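Local coordinates for Cgl0159-like domain-containing protein (PDB 3FOK) that is of unknown function but adopts a TIM-barrel fold and belongs to the Cgl0159-like family, whose architecture is consistent with, though no proof of, an enzymatic role, at residues 28-37 and 99-109; 45-53 and 66-76. One frame throughout, in Å; residues are numbered along the deposited sequence.

Contact 1: 28-37 and 99-109; sequences RFKQRRKREL and AALGLLDDKIV
R32 NH1 is gripped by two backbone carbonyls of the facing loop. It donates to K107 O at 2.9 Å and to L104 O at 3.2 Å, and both oxygens lie at the edge of the guanidinium, close to its plane. The bond to L104 O is nearly straight (171°), whereas that to K107 O is met from above the carbonyl plane. With CG anti to the backbone N (chi1 179°) and the chain bent at chi3, the arginine reaches into the mouth of the type II turn L104-K107 and fixes its two ends. V109 CG2 covers one face of the guanidinium, K34 CG the opposite one, and NH2 turns to D143 and G141, so this buried cation has acceptors on two sides and a carboxylate that probably balances its charge.

The R33 backbone also holds the turn, through one bond to the D106 backbone (D106 N to R33 O, 2.7 Å) and one from R33 N to the anti lone pair of the D105 carboxylate oxygen OD1. The R33 side chain, bent at chi2 and chi3, folds over D106 and makes a salt bridge from NH2 to OD1 (2.7 Å), the two flat groups standing 79° apart. Farther along, I108 CG1 lies over one face of the R35 guanidinium, offset toward the rim, while NE is tied to E36 O and NH1 forms a salt bridge with D86. At the other end F29 CD2 meets A99 CB at 3.7 Å.

An arginine binding the carbonyls of a turn thus fastens the segment that leaves helix 23-30 onto the alpha-to-beta connection before strand 108-112 of the TIM barrel.

Contact 2: 45-53 and 66-76; sequences FIVAADHPA and MANRYELLERM
M66, a selenomethionine, lies beside the H51 ring, its SE 4.6 Å from the ring centroid and 37° off the normal, an oblique sulfur-aromatic type of contact made here by selenium. The two segments belong to a beta-alpha-beta unit of the TIM barrel, in which strand 44-48 is followed by helix 69-81 and then by the parallel strand 87-90. The interface between strand end and helix is buried, and a few apolar side chains from each partner fill it.

P52 opens the short 3-10 segment after the strand. Its CG rests on L72 CD1 at 4.1 Å, its CD on the M66 methyl CE, and its CB lies near the guanidinium of R69, whose NH2 forms a salt bridge with D93. In L72, CG stands anti to the backbone N (chi1 -156°) and so is sent toward the strand end; the branch there splits, CD1 going to the proline and CD2 to A49 CB, 4.0 Å away. I94 of helix 92-100 packs on the same leucine. One turn farther along the helix, the M76 side chain, bent at chi2 and chi3, packs on V88 of the neighbouring strand and on L277; its modelled closeness to V47 is doubtful.

N68 holds the N-cap position of the helix, and a second subunit packs against N68, R69 and Y70. M66 CE approaches H51 ND1 to 3.7 Å.

How the contacts relate
The two contacts lie about 17 Å apart, centre to centre, at different ends of barrel strands. Contact 2 lies where the chain leaves the C-terminal end of strand 44-48, the end at which TIM-barrel enzymes carry their active sites, although no site is established for this protein; contact 1 lies at the N-terminal entry of strand 108-112. Along the chain, contact 2 is nested within the loop closed by contact 1. They meet through I108 CG2 and I46 CD1, 3.9 Å apart. Charged groups and backbone bonds dominate contact 1, about 17 Å from the chain centre, whereas contact 2, at about 11 Å, is apolar and more deeply buried.

Contact 1: 28-37 and 99-109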
# COMPACT_ATOMS: atom_id res chain seq x y z
N ARG A 28 -25.45 -23.71 -10.34
CA ARG A 28 -26.61 -23.95 -9.49
C ARG A 28 -26.93 -22.71 -8.68
O ARG A 28 -28.08 -22.45 -8.33
CB ARG A 28 -26.34 -25.13 -8.55
CG ARG A 28 -26.66 -26.48 -9.15
CD ARG A 28 -26.05 -27.61 -8.34
NE ARG A 28 -26.53 -28.91 -8.79
CZ ARG A 28 -27.72 -29.41 -8.48
NH1 ARG A 28 -28.56 -28.71 -7.72
NH2 ARG A 28 -28.08 -30.61 -8.93
N PHE A 29 -25.90 -21.93 -8.38
CA PHE A 29 -26.06 -20.71 -7.60
C PHE A 29 -26.87 -19.68 -8.39
O PHE A 29 -27.75 -19.03 -7.84
CB PHE A 29 -24.69 -20.13 -7.26
CG PHE A 29 -24.68 -19.30 -6.01
CD1 PHE A 29 -25.62 -18.29 -5.82
CD2 PHE A 29 -23.73 -19.52 -5.03
CE1 PHE A 29 -25.61 -17.51 -4.66
CE2 PHE A 29 -23.70 -18.75 -3.86
CZ PHE A 29 -24.65 -17.74 -3.68
N LYS A 30 -26.58 -19.55 -9.67
CA LYS A 30 -27.26 -18.59 -10.52
C LYS A 30 -28.65 -19.02 -10.98
O LYS A 30 -29.48 -18.18 -11.33
CB LYS A 30 -26.37 -18.24 -11.71
CG LYS A 30 -25.05 -17.61 -11.29
CD LYS A 30 -24.16 -17.24 -12.47
CE LYS A 30 -22.88 -16.56 -11.99
NZ LYS A 30 -22.00 -16.14 -13.12
N GLN A 31 -28.91 -20.33 -10.98
CA GLN A 31 -30.22 -20.84 -11.39
C GLN A 31 -31.18 -20.77 -10.21
O GLN A 31 -32.35 -21.13 -10.31
CB GLN A 31 -30.09 -22.28 -11.88
CG GLN A 31 -29.57 -22.37 -13.30
CD GLN A 31 -29.15 -23.77 -13.68
OE1 GLN A 31 -29.68 -24.75 -13.17
NE2 GLN A 31 -28.19 -23.87 -14.60
N ARG A 32 -30.65 -20.30 -9.09
CA ARG A 32 -31.37 -20.14 -7.84
C ARG A 32 -32.58 -19.21 -7.99
O ARG A 32 -32.48 -18.16 -8.62
CB ARG A 32 -30.39 -19.58 -6.80
CG ARG A 32 -30.93 -19.31 -5.42
CD ARG A 32 -29.78 -18.87 -4.53
NE ARG A 32 -29.47 -17.45 -4.64
CZ ARG A 32 -30.07 -16.51 -3.92
NH1 ARG A 32 -31.01 -16.85 -3.05
NH2 ARG A 32 -29.74 -15.24 -4.07
N ARG A 33 -33.70 -19.59 -7.40
CA ARG A 33 -34.91 -18.78 -7.44
C ARG A 33 -34.74 -17.64 -6.45
O ARG A 33 -34.58 -17.87 -5.26
CB ARG A 33 -36.13 -19.61 -7.05
CG ARG A 33 -36.51 -20.67 -8.06
CD ARG A 33 -37.75 -20.26 -8.83
NE ARG A 33 -38.86 -19.93 -7.94
CZ ARG A 33 -39.29 -20.71 -6.95
NH1 ARG A 33 -38.69 -21.88 -6.71
NH2 ARG A 33 -40.31 -20.33 -6.20
N LYS A 34 -34.79 -16.41 -6.95
CA LYS A 34 -34.63 -15.25 -6.08
C LYS A 34 -35.95 -14.68 -5.59
O LYS A 34 -37.01 -14.97 -6.15
CB LYS A 34 -33.82 -14.18 -6.80
CG LYS A 34 -32.41 -14.64 -7.13
CD LYS A 34 -31.71 -13.70 -8.09
CE LYS A 34 -30.39 -14.30 -8.55
NZ LYS A 34 -30.59 -15.67 -9.12
N ARG A 35 -35.88 -13.89 -4.53
CA ARG A 35 -37.07 -13.27 -3.94
C ARG A 35 -36.78 -11.83 -3.55
O ARG A 35 -35.62 -11.40 -3.54
CB ARG A 35 -37.51 -14.04 -2.70
CG ARG A 35 -36.40 -14.31 -1.70
CD ARG A 35 -36.94 -14.55 -0.30
NE ARG A 35 -37.28 -13.30 0.37
CZ ARG A 35 -37.78 -13.22 1.60
NH1 ARG A 35 -38.01 -14.32 2.30
NH2 ARG A 35 -38.05 -12.04 2.13
N GLU A 36 -37.83 -11.09 -3.23
CA GLU A 36 -37.69 -9.71 -2.81
C GLU A 36 -37.01 -9.74 -1.45
O GLU A 36 -37.15 -10.71 -0.70
CB GLU A 36 -39.06 -9.04 -2.67
CG GLU A 36 -39.78 -8.77 -3.99
CD GLU A 36 -39.20 -7.59 -4.74
OE1 GLU A 36 -39.03 -6.51 -4.12
OE2 GLU A 36 -38.91 -7.73 -5.95
N LEU A 37 -36.27 -8.68 -1.13
CA LEU A 37 -35.58 -8.61 0.15
C LEU A 37 -36.60 -8.67 1.28
O LEU A 37 -36.56 -9.56 2.13
CB LEU A 37 -34.80 -7.30 0.25
CG LEU A 37 -33.52 -7.28 1.10
CD1 LEU A 37 -33.21 -5.84 1.46
CD2 LEU A 37 -33.68 -8.12 2.36
N ALA A 99 -25.79 -23.88 -1.56
CA ALA A 99 -26.28 -23.59 -2.91
C ALA A 99 -26.19 -24.85 -3.76
O ALA A 99 -27.12 -25.18 -4.50
CB ALA A 99 -25.45 -22.47 -3.54
N ALA A 100 -25.07 -25.55 -3.65
CA ALA A 100 -24.86 -26.78 -4.40
C ALA A 100 -25.92 -27.82 -4.03
O ALA A 100 -26.41 -28.54 -4.89
CB ALA A 100 -23.47 -27.32 -4.12
N LEU A 101 -26.26 -27.88 -2.74
CA LEU A 101 -27.27 -28.81 -2.25
C LEU A 101 -28.67 -28.39 -2.69
O LEU A 101 -29.63 -29.12 -2.50
CB LEU A 101 -27.26 -28.87 -0.71
CG LEU A 101 -26.21 -29.66 0.08
CD1 LEU A 101 -25.31 -30.46 -0.83
CD2 LEU A 101 -25.42 -28.70 0.94
N GLY A 102 -28.77 -27.20 -3.28
CA GLY A 102 -30.05 -26.70 -3.74
C GLY A 102 -31.02 -26.28 -2.65
O GLY A 102 -32.23 -26.37 -2.83
N LEU A 103 -30.50 -25.78 -1.53
CA LEU A 103 -31.35 -25.35 -0.42
C LEU A 103 -31.56 -23.84 -0.33
O LEU A 103 -32.07 -23.35 0.68
CB LEU A 103 -30.74 -25.84 0.90
CG LEU A 103 -30.32 -27.31 0.98
CD1 LEU A 103 -29.65 -27.57 2.31
CD2 LEU A 103 -31.53 -28.21 0.80
N LEU A 104 -31.18 -23.10 -1.36
CA LEU A 104 -31.31 -21.65 -1.32
C LEU A 104 -32.32 -20.99 -2.27
O LEU A 104 -32.16 -19.83 -2.63
CB LEU A 104 -29.93 -21.01 -1.53
CG LEU A 104 -29.00 -20.90 -0.31
CD1 LEU A 104 -29.12 -22.12 0.58
CD2 LEU A 104 -27.56 -20.72 -0.79
N ASP A 105 -33.35 -21.73 -2.67
CA ASP A 105 -34.37 -21.16 -3.54
C ASP A 105 -35.32 -20.32 -2.70
O ASP A 105 -35.77 -20.76 -1.65
CB ASP A 105 -35.19 -22.26 -4.24
CG ASP A 105 -34.38 -23.03 -5.26
OD1 ASP A 105 -33.72 -22.38 -6.11
OD2 ASP A 105 -34.41 -24.27 -5.22
N ASP A 106 -35.62 -19.11 -3.16
CA ASP A 106 -36.52 -18.22 -2.44
C ASP A 106 -36.00 -17.83 -1.07
O ASP A 106 -36.77 -17.55 -0.16
CB ASP A 106 -37.90 -18.87 -2.28
CG ASP A 106 -38.69 -18.89 -3.57
OD1 ASP A 106 -39.68 -19.64 -3.64
OD2 ASP A 106 -38.33 -18.14 -4.51
N LYS A 107 -34.68 -17.81 -0.92
CA LYS A 107 -34.09 -17.44 0.36
C LYS A 107 -33.20 -16.23 0.18
O LYS A 107 -32.80 -15.89 -0.94
CB LYS A 107 -33.29 -18.61 0.94
CG LYS A 107 -34.12 -19.84 1.28
CD LYS A 107 -35.05 -19.61 2.47
CE LYS A 107 -35.84 -20.87 2.79
NZ LYS A 107 -36.65 -20.75 4.04
N ILE A 108 -32.90 -15.57 1.29
CA ILE A 108 -32.04 -14.40 1.28
C ILE A 108 -30.64 -14.83 1.66
O ILE A 108 -30.43 -15.44 2.71
CB ILE A 108 -32.54 -13.35 2.30
CG1 ILE A 108 -33.87 -12.78 1.83
CG2 ILE A 108 -31.49 -12.25 2.47
CD1 ILE A 108 -33.82 -12.17 0.44
N VAL A 109 -29.67 -14.54 0.80
CA VAL A 109 -28.29 -14.91 1.09
C VAL A 109 -27.49 -13.68 1.51
O VAL A 109 -27.41 -12.70 0.78
CB VAL A 109 -27.59 -15.52 -0.14
CG1 VAL A 109 -26.26 -16.12 0.29
CG2 VAL A 109 -28.48 -16.56 -0.79

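Contact 2: 45-53 and 66-76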
# COMPACT_ATOMS: atom_id res chain seq x y z
N PHE A 45 -35.83 -12.51 8.85
CA PHE A 45 -35.27 -13.46 9.82
C PHE A 45 -34.19 -14.26 9.11
O PHE A 45 -34.47 -15.04 8.20
CB PHE A 45 -36.36 -14.39 10.37
CG PHE A 45 -35.84 -15.52 11.22
CD1 PHE A 45 -34.71 -15.35 12.02
CD2 PHE A 45 -36.50 -16.74 11.25
CE1 PHE A 45 -34.25 -16.39 12.83
CE2 PHE A 45 -36.05 -17.78 12.05
CZ PHE A 45 -34.92 -17.61 12.85
N ILE A 46 -32.95 -14.06 9.54
CA ILE A 46 -31.80 -14.72 8.93
C ILE A 46 -30.97 -15.52 9.93
O ILE A 46 -30.68 -15.04 11.03
CB ILE A 46 -30.92 -13.67 8.23
CG1 ILE A 46 -31.67 -13.12 7.02
CG2 ILE A 46 -29.58 -14.28 7.83
CD1 ILE A 46 -31.00 -11.95 6.36
N VAL A 47 -30.59 -16.73 9.55
CA VAL A 47 -29.78 -17.58 10.41
C VAL A 47 -28.31 -17.43 10.02
O VAL A 47 -27.95 -17.57 8.85
CB VAL A 47 -30.19 -19.05 10.31
CG1 VAL A 47 -29.63 -19.82 11.49
CG2 VAL A 47 -31.71 -19.17 10.27
N ALA A 48 -27.46 -17.14 11.01
CA ALA A 48 -26.04 -16.93 10.78
C ALA A 48 -25.12 -18.11 11.08
O ALA A 48 -25.31 -18.83 12.07
CB ALA A 48 -25.58 -15.72 11.59
N ALA A 49 -24.11 -18.28 10.24
CA ALA A 49 -23.14 -19.36 10.40
C ALA A 49 -21.78 -19.00 9.80
O ALA A 49 -21.14 -19.82 9.16
CB ALA A 49 -23.67 -20.64 9.75
N ASP A 50 -21.34 -17.77 10.02
CA ASP A 50 -20.05 -17.34 9.49
C ASP A 50 -18.95 -17.33 10.56
O ASP A 50 -17.86 -16.78 10.34
CB ASP A 50 -20.15 -15.94 8.86
CG ASP A 50 -20.53 -14.86 9.86
OD1 ASP A 50 -20.23 -13.68 9.60
OD2 ASP A 50 -21.14 -15.19 10.90
N HIS A 51 -19.23 -17.95 11.70
CA HIS A 51 -18.28 -17.99 12.81
C HIS A 51 -17.02 -18.85 12.57
O HIS A 51 -15.91 -18.42 12.89
CB HIS A 51 -18.97 -18.48 14.08
CG HIS A 51 -20.32 -17.90 14.30
ND1 HIS A 51 -21.41 -18.22 13.51
CD2 HIS A 51 -20.78 -17.03 15.23
CE1 HIS A 51 -22.47 -17.57 13.94
NE2 HIS A 51 -22.12 -16.84 14.99
N PRO A 52 -17.19 -20.07 12.04
CA PRO A 52 -16.03 -20.94 11.80
C PRO A 52 -14.86 -20.25 11.10
O PRO A 52 -13.72 -20.34 11.55
CB PRO A 52 -16.62 -22.07 10.96
CG PRO A 52 -18.02 -22.16 11.48
CD PRO A 52 -18.42 -20.71 11.56
N ALA A 53 -15.16 -19.58 9.99
CA ALA A 53 -14.14 -18.88 9.20
C ALA A 53 -13.33 -17.88 10.01
O ALA A 53 -12.25 -17.47 9.60
CB ALA A 53 -14.81 -18.19 8.02
N MSE A 66 -19.89 -26.75 15.46
CA MSE A 66 -19.40 -26.01 14.30
C MSE A 66 -18.14 -26.62 13.71
O MSE A 66 -17.85 -26.44 12.53
CB MSE A 66 -19.16 -24.54 14.67
CG MSE A 66 -20.37 -23.91 15.37
SE MSE A 66 -20.53 -21.98 15.21
CE MSE A 66 -21.70 -21.93 13.67
N ALA A 67 -17.40 -27.37 14.52
CA ALA A 67 -16.18 -28.02 14.04
C ALA A 67 -16.56 -29.04 12.96
O ALA A 67 -15.85 -29.20 11.97
CB ALA A 67 -15.46 -28.72 15.19
N ASN A 68 -17.68 -29.71 13.16
CA ASN A 68 -18.16 -30.70 12.20
C ASN A 68 -19.00 -29.97 11.16
O ASN A 68 -20.15 -29.60 11.42
CB ASN A 68 -18.99 -31.77 12.91
CG ASN A 68 -19.47 -32.86 11.97
OD1 ASN A 68 -19.61 -34.02 12.38
ND2 ASN A 68 -19.73 -32.50 10.72
N ARG A 69 -18.43 -29.76 9.98
CA ARG A 69 -19.11 -29.04 8.91
C ARG A 69 -20.36 -29.75 8.40
O ARG A 69 -21.33 -29.10 7.99
CB ARG A 69 -18.13 -28.78 7.76
CG ARG A 69 -18.73 -28.02 6.59
CD ARG A 69 -19.24 -26.62 6.98
NE ARG A 69 -18.25 -25.56 6.76
CZ ARG A 69 -17.49 -25.03 7.71
NH1 ARG A 69 -17.59 -25.45 8.96
NH2 ARG A 69 -16.64 -24.06 7.40
N TYR A 70 -20.35 -31.08 8.41
CA TYR A 70 -21.52 -31.83 7.93
C TYR A 70 -22.72 -31.61 8.84
O TYR A 70 -23.85 -31.47 8.37
CB TYR A 70 -21.18 -33.31 7.82
CG TYR A 70 -20.25 -33.61 6.68
CD1 TYR A 70 -20.73 -33.75 5.37
CD2 TYR A 70 -18.87 -33.70 6.88
CE1 TYR A 70 -19.86 -33.98 4.31
CE2 TYR A 70 -18.00 -33.92 5.83
CZ TYR A 70 -18.49 -34.06 4.55
OH TYR A 70 -17.63 -34.28 3.50
N GLU A 71 -22.49 -31.56 10.15
CA GLU A 71 -23.58 -31.34 11.08
C GLU A 71 -24.01 -29.88 11.00
O GLU A 71 -25.19 -29.57 11.14
CB GLU A 71 -23.16 -31.65 12.52
CG GLU A 71 -22.62 -33.04 12.74
CD GLU A 71 -22.55 -33.40 14.22
OE1 GLU A 71 -22.37 -32.48 15.05
OE2 GLU A 71 -22.66 -34.60 14.54
N LEU A 72 -23.05 -28.99 10.78
CA LEU A 72 -23.36 -27.57 10.67
C LEU A 72 -24.34 -27.39 9.52
O LEU A 72 -25.34 -26.71 9.65
CB LEU A 72 -22.09 -26.77 10.39
CG LEU A 72 -22.07 -25.28 10.78
CD1 LEU A 72 -20.93 -24.59 10.05
CD2 LEU A 72 -23.39 -24.61 10.44
N LEU A 73 -24.03 -28.03 8.39
CA LEU A 73 -24.89 -27.94 7.21
C LEU A 73 -26.27 -28.54 7.48
O LEU A 73 -27.28 -27.99 7.04
CB LEU A 73 -24.22 -28.64 6.02
CG LEU A 73 -22.98 -27.94 5.45
CD1 LEU A 73 -22.34 -28.80 4.37
CD2 LEU A 73 -23.37 -26.58 4.89
N GLU A 74 -26.32 -29.65 8.21
CA GLU A 74 -27.59 -30.29 8.53
C GLU A 74 -28.44 -29.35 9.38
O GLU A 74 -29.61 -29.10 9.08
CB GLU A 74 -27.37 -31.59 9.30
CG GLU A 74 -27.91 -32.85 8.62
CD GLU A 74 -29.39 -32.76 8.27
OE1 GLU A 74 -30.22 -32.60 9.19
OE2 GLU A 74 -29.71 -32.86 7.07
N ARG A 75 -27.83 -28.82 10.44
CA ARG A 75 -28.53 -27.91 11.33
C ARG A 75 -29.02 -26.69 10.55
O ARG A 75 -30.07 -26.14 10.84
CB ARG A 75 -27.59 -27.50 12.47
CG ARG A 75 -26.94 -28.69 13.16
CD ARG A 75 -25.93 -28.28 14.20
NE ARG A 75 -26.54 -28.06 15.51
CZ ARG A 75 -26.67 -29.00 16.44
NH1 ARG A 75 -26.22 -30.23 16.23
NH2 ARG A 75 -27.25 -28.71 17.59
N MSE A 76 -28.25 -26.29 9.54
CA MSE A 76 -28.61 -25.16 8.70
C MSE A 76 -29.80 -25.54 7.82
O MSE A 76 -30.76 -24.78 7.69
CB MSE A 76 -27.43 -24.74 7.82
CG MSE A 76 -26.86 -23.36 8.13
SE MSE A 76 -28.15 -21.93 7.93
CE MSE A 76 -29.02 -22.11 9.64